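Local coordinates for protein probable 2-hydroxyhepta-2,4-diene-1,7-dioate isomerase (Thermus thermophilus, PDB 2DFU) that probably acts as a metal-dependent isomerase or hydrolase of the fumarylacetoacetate hydrolase family, working on 2-hydroxyhepta-2,4-diene-1,7-dioate or related diketo acids, at residues W11-G16 with L20-P25; P43-T48 with A118-D123. All blocks are in the same frame, centred on the assembly; numbering follows the deposited sequence.

Contact 1. Residues W11-G16 with L20-P25; sequences WGVLEG and LETDGP
P25 sets its CG over one face of the W11 indole, 3.4 Å from the centroid of the six-membered ring and close to the ring normal, a CH-pi contact. The side chain of W11 reaches it with CG anti to its own carbonyl carbon (chi1 -74°), and the indole also runs alongside the G24 backbone. G24, with positive phi, makes a turn that a side chain would obstruct. Backbone bonds pair the strands of this antiparallel hairpin. L20 and V13 exchange two, V13 N to L20 O (2.8 Å) and L20 N to V13 O, while T22 N gives a nearly straight bond to W11 O (2.9 Å). Between them G12 CA approaches L20 O to 3.1 Å, where a beta carbon would clash. Of the polar side chains, T22 donates from OG1 to G24 O (2.9 Å), tying strand to turn, and takes a water on the same oxygen; E21 forms salt bridges to R32 and R10. With an alanine at W11, P25 would probably lose the ring face it rests on, and the turn would be freer to shift. The hairpin thus combines backbone bonding with a CH-pi contact between proline and tryptophan where the chain leaves its second strand.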
loop_
_atom_site.group_PDB
_atom_site.type_symbol
_atom_site.label_atom_id
_atom_site.label_comp_id
_atom_site.label_asym_id
_atom_site.label_seq_id
_atom_site.Cartn_x
_atom_site.Cartn_y
_atom_site.Cartn_z
ATOM N N TRP A 11 -6.696 -19.720 -8.814
ATOM C CA TRP A 11 -8.045 -19.231 -8.577
ATOM C C TRP A 11 -9.027 -20.368 -8.827
ATOM O O TRP A 11 -8.750 -21.285 -9.597
ATOM C CB TRP A 11 -8.394 -18.066 -9.513
ATOM C CG TRP A 11 -7.729 -16.762 -9.177
ATOM C CD1 TRP A 11 -6.570 -16.267 -9.712
ATOM C CD2 TRP A 11 -8.209 -15.766 -8.263
ATOM N NE1 TRP A 11 -6.305 -15.017 -9.189
ATOM C CE2 TRP A 11 -7.294 -14.689 -8.300
ATOM C CE3 TRP A 11 -9.324 -15.678 -7.419
ATOM C CZ2 TRP A 11 -7.464 -13.536 -7.525
ATOM C CZ3 TRP A 11 -9.494 -14.533 -6.648
ATOM C CH2 TRP A 11 -8.569 -13.476 -6.707
ATOM N N GLY A 12 -10.177 -20.302 -8.170
ATOM C CA GLY A 12 -11.175 -21.333 -8.357
ATOM C C GLY A 12 -12.525 -20.932 -7.808
ATOM O O GLY A 12 -12.666 -19.893 -7.156
ATOM N N VAL A 13 -13.520 -21.766 -8.085
ATOM C CA VAL A 13 -14.880 -21.549 -7.620
ATOM C C VAL A 13 -15.229 -22.705 -6.692
ATOM O O VAL A 13 -14.828 -23.841 -6.932
ATOM C CB VAL A 13 -15.871 -21.512 -8.805
ATOM C CG1 VAL A 13 -17.295 -21.490 -8.299
ATOM C CG2 VAL A 13 -15.610 -20.272 -9.645
ATOM N N LEU A 14 -15.969 -22.412 -5.630
ATOM C CA LEU A 14 -16.344 -23.435 -4.670
ATOM C C LEU A 14 -17.732 -24.013 -4.926
ATOM O O LEU A 14 -18.703 -23.281 -5.095
ATOM C CB LEU A 14 -16.294 -22.864 -3.250
ATOM C CG LEU A 14 -16.620 -23.842 -2.112
ATOM C CD1 LEU A 14 -15.478 -24.831 -1.971
ATOM C CD2 LEU A 14 -16.834 -23.089 -0.806
ATOM N N GLU A 15 -17.815 -25.334 -4.971
ATOM C CA GLU A 15 -19.096 -26.010 -5.154
ATOM C C GLU A 15 -19.154 -27.121 -4.111
ATOM O O GLU A 15 -18.565 -28.187 -4.287
ATOM C CB GLU A 15 -19.220 -26.593 -6.565
ATOM C CG GLU A 15 -19.348 -25.549 -7.680
ATOM C CD GLU A 15 -20.530 -24.598 -7.494
ATOM O OE1 GLU A 15 -21.313 -24.762 -6.530
ATOM O OE2 GLU A 15 -20.678 -23.675 -8.323
ATOM N N GLY A 16 -19.856 -26.855 -3.017
ATOM C CA GLY A 16 -19.950 -27.835 -1.951
ATOM C C GLY A 16 -18.580 -27.989 -1.318
ATOM O O GLY A 16 -18.053 -27.045 -0.731
ATOM N N LEU A 20 -13.161 -25.933 -7.926
ATOM C CA LEU A 20 -12.990 -26.094 -9.361
ATOM C C LEU A 20 -12.116 -24.942 -9.830
ATOM O O LEU A 20 -12.523 -23.784 -9.773
ATOM C CB LEU A 20 -14.361 -26.073 -10.045
ATOM C CG LEU A 20 -15.276 -27.106 -9.371
ATOM C CD1 LEU A 20 -16.728 -26.851 -9.707
ATOM C CD2 LEU A 20 -14.844 -28.496 -9.783
ATOM N N GLU A 21 -10.906 -25.263 -10.278
ATOM C CA GLU A 21 -9.965 -24.244 -10.718
ATOM C C GLU A 21 -10.413 -23.480 -11.957
ATOM O O GLU A 21 -11.026 -24.039 -12.873
ATOM C CB GLU A 21 -8.584 -24.857 -10.976
ATOM C CG GLU A 21 -7.563 -23.829 -11.437
ATOM C CD GLU A 21 -6.226 -24.433 -11.813
ATOM O OE1 GLU A 21 -6.195 -25.436 -12.557
ATOM O OE2 GLU A 21 -5.197 -23.890 -11.373
ATOM N N THR A 22 -10.086 -22.193 -11.969
ATOM C CA THR A 22 -10.429 -21.310 -13.071
ATOM C C THR A 22 -9.218 -20.494 -13.501
ATOM O O THR A 22 -8.249 -20.348 -12.752
ATOM C CB THR A 22 -11.543 -20.325 -12.680
ATOM O OG1 THR A 22 -11.147 -19.599 -11.508
ATOM C CG2 THR A 22 -12.849 -21.068 -12.411
ATOM N N ASP A 23 -9.296 -19.963 -14.715
ATOM C CA ASP A 23 -8.245 -19.146 -15.302
ATOM C C ASP A 23 -8.509 -17.710 -14.847
ATOM O O ASP A 23 -9.192 -16.952 -15.529
ATOM C CB ASP A 23 -8.331 -19.270 -16.827
ATOM C CG ASP A 23 -7.216 -18.538 -17.549
ATOM O OD1 ASP A 23 -6.314 -17.979 -16.882
ATOM O OD2 ASP A 23 -7.246 -18.531 -18.800
ATOM N N GLY A 24 -7.977 -17.345 -13.683
ATOM C CA GLY A 24 -8.212 -16.010 -13.151
ATOM C C GLY A 24 -9.484 -16.020 -12.312
ATOM O O GLY A 24 -10.221 -16.999 -12.357
ATOM N N PRO A 25 -9.789 -14.944 -11.565
ATOM C CA PRO A 25 -10.984 -14.839 -10.711
ATOM C C PRO A 25 -12.288 -14.936 -11.505
ATOM O O PRO A 25 -12.574 -14.082 -12.335
ATOM C CB PRO A 25 -10.843 -13.461 -10.058
ATOM C CG PRO A 25 -9.413 -13.047 -10.332
ATOM C CD PRO A 25 -9.103 -13.646 -11.657
HETATM O O HOH W 1 -5.878 -20.862 -11.555
HETATM O O HOH W 2 -12.557 -18.211 -9.737
#

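Contact 2. Residues P43-T48 with A118-D123; sequences PPATPT and AVVVGD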
loop_
_atom_site.group_PDB
_atom_site.type_symbol
_atom_site.label_atom_id
_atom_site.label_comp_id
_atom_site.label_asym_id
_atom_site.label_seq_id
_atom_site.Cartn_x
_atom_site.Cartn_y
_atom_site.Cartn_z
ATOM N N PRO A 43 -5.635 -15.582 0.923
ATOM C CA PRO A 43 -6.559 -14.444 0.950
ATOM C C PRO A 43 -7.093 -14.345 -0.493
ATOM O O PRO A 43 -6.327 -14.465 -1.453
ATOM C CB PRO A 43 -5.651 -13.282 1.323
ATOM C CG PRO A 43 -4.631 -13.936 2.214
ATOM C CD PRO A 43 -4.313 -15.207 1.462
ATOM N N PRO A 44 -8.406 -14.126 -0.661
ATOM C CA PRO A 44 -9.043 -14.028 -1.980
ATOM C C PRO A 44 -8.797 -12.764 -2.799
ATOM O O PRO A 44 -9.717 -12.242 -3.437
ATOM C CB PRO A 44 -10.517 -14.214 -1.651
ATOM C CG PRO A 44 -10.628 -13.484 -0.344
ATOM C CD PRO A 44 -9.398 -13.950 0.417
ATOM N N ALA A 45 -7.563 -12.280 -2.787
ATOM C CA ALA A 45 -7.204 -11.088 -3.548
ATOM C C ALA A 45 -5.693 -10.900 -3.562
ATOM O O ALA A 45 -4.989 -11.471 -2.740
ATOM C CB ALA A 45 -7.871 -9.850 -2.938
ATOM N N THR A 46 -5.216 -10.095 -4.510
ATOM C CA THR A 46 -3.792 -9.753 -4.652
ATOM C C THR A 46 -3.805 -8.234 -4.854
ATOM O O THR A 46 -3.513 -7.737 -5.939
ATOM C CB THR A 46 -3.163 -10.426 -5.899
ATOM O OG1 THR A 46 -4.013 -10.214 -7.032
ATOM C CG2 THR A 46 -2.995 -11.918 -5.682
ATOM N N PRO A 47 -4.150 -7.482 -3.797
ATOM C CA PRO A 47 -4.241 -6.017 -3.791
ATOM C C PRO A 47 -2.969 -5.209 -3.970
ATOM O O PRO A 47 -1.919 -5.570 -3.455
ATOM C CB PRO A 47 -4.896 -5.726 -2.444
ATOM C CG PRO A 47 -4.297 -6.781 -1.569
ATOM C CD PRO A 47 -4.389 -8.021 -2.442
ATOM N N THR A 48 -3.076 -4.105 -4.709
ATOM C CA THR A 48 -1.940 -3.219 -4.892
ATOM C C THR A 48 -1.910 -2.383 -3.618
ATOM O O THR A 48 -0.884 -1.814 -3.254
ATOM C CB THR A 48 -2.122 -2.274 -6.102
ATOM O OG1 THR A 48 -3.239 -1.401 -5.871
ATOM C CG2 THR A 48 -2.349 -3.082 -7.379
ATOM N N ALA A 118 -15.361 -7.050 4.050
ATOM C CA ALA A 118 -14.329 -6.548 3.155
ATOM C C ALA A 118 -14.780 -6.591 1.697
ATOM O O ALA A 118 -15.516 -7.485 1.289
ATOM C CB ALA A 118 -13.048 -7.354 3.336
ATOM N N VAL A 119 -14.340 -5.615 0.914
ATOM C CA VAL A 119 -14.711 -5.569 -0.488
ATOM C C VAL A 119 -13.504 -5.786 -1.381
ATOM O O VAL A 119 -12.430 -5.253 -1.122
ATOM C CB VAL A 119 -15.339 -4.212 -0.857
ATOM C CG1 VAL A 119 -15.790 -4.227 -2.300
ATOM C CG2 VAL A 119 -16.501 -3.913 0.054
ATOM N N VAL A 120 -13.682 -6.582 -2.429
ATOM C CA VAL A 120 -12.605 -6.823 -3.377
ATOM C C VAL A 120 -13.041 -6.172 -4.685
ATOM O O VAL A 120 -14.033 -6.561 -5.287
ATOM C CB VAL A 120 -12.356 -8.335 -3.609
ATOM C CG1 VAL A 120 -11.229 -8.520 -4.613
ATOM C CG2 VAL A 120 -11.999 -9.022 -2.283
ATOM N N VAL A 121 -12.290 -5.169 -5.112
ATOM C CA VAL A 121 -12.599 -4.441 -6.330
ATOM C C VAL A 121 -12.408 -5.270 -7.589
ATOM O O VAL A 121 -11.415 -5.983 -7.734
ATOM C CB VAL A 121 -11.739 -3.171 -6.404
ATOM C CG1 VAL A 121 -11.938 -2.461 -7.738
ATOM C CG2 VAL A 121 -12.096 -2.262 -5.237
ATOM N N GLY A 122 -13.371 -5.172 -8.503
ATOM C CA GLY A 122 -13.293 -5.913 -9.749
ATOM C C GLY A 122 -12.787 -5.089 -10.924
ATOM O O GLY A 122 -11.883 -5.512 -11.635
ATOM N N ASP A 123 -13.377 -3.920 -11.145
ATOM C CA ASP A 123 -12.962 -3.055 -12.248
ATOM C C ASP A 123 -12.339 -1.783 -11.685
ATOM O O ASP A 123 -12.767 -1.293 -10.640
ATOM C CB ASP A 123 -14.169 -2.685 -13.126
ATOM C CG ASP A 123 -14.992 -3.902 -13.541
ATOM O OD1 ASP A 123 -14.427 -4.826 -14.160
ATOM O OD2 ASP A 123 -16.209 -3.937 -13.248
#
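A45 meets V120 in a small, buried packing contact, without a hydrogen bond across it, where the loop between strands 41-42 and 50-53 passes over the end of strand 111-121. The strand lies within the part of the chain that matches the fumarylacetoacetate hydrolase family. The CA atoms of the two segments come no closer than 6.9 Å, at A45 and V120, so side chains bridge the gap.

The methyl of A45 points at the strand and meets one branch of the valine, CB to CG1 at 4.0 Å. V120 has CG1 anti to its backbone N (chi1 180°) and CG2 anti to its carbonyl carbon, which turns both methyls to the loop: CG1 meets A45 CB, and both lie near P44 O, CG2 the nearer at 4.1 Å. The second approach is packing against the backbone. A beta-branched valine suits the strand and offers two methyls to the loop, whereas alanine fills its place with a single short methyl. Within the loop, a weak bond from A45 N to P43 O (2.8 Å) accompanies a tight bend at P44, and prolines at P43, P44 and P47 limit the backbone freedom of the loop.

Neighbouring strands and a loop complete the surroundings. A45 and P47 both touch V224 of strand 224-226, and P44 packs on T141 of strand 137-148; V120 also touches the loop residue L222. The backbone of V120 is hydrogen-bonded to L138 and G139, which holds the strand in place beside 137-148. Farther along, T48 bonds through OG1 to D223 and packs on P83 of the second subunit.

With no charge or directed bond between the segments, the contact is modest van der Waals packing, and its fit depends on the small methyl of A45 and the two branches of V120.

How the contacts relate
Contacts 1 and 2 follow one another along the chain, the hairpin of 11-16 and 20-25 being complete before the loop 43-48 begins, and their centres lie about 15 Å apart. They nevertheless touch through W11: its CH2 is 3.7 Å from P44 O and 4.2 Å from A45 CA, so the far end of the indole rests on the loop backbone of contact 2. One aromatic side chain therefore packs on both the hairpin turn and the loop. Contact 1 lies toward the outside, its centre about 19 Å from the chain centre, and that of contact 2 about 9 Å from it. Through W11 the hairpin packs on the loop, and through A45 the loop packs on strand 111-121.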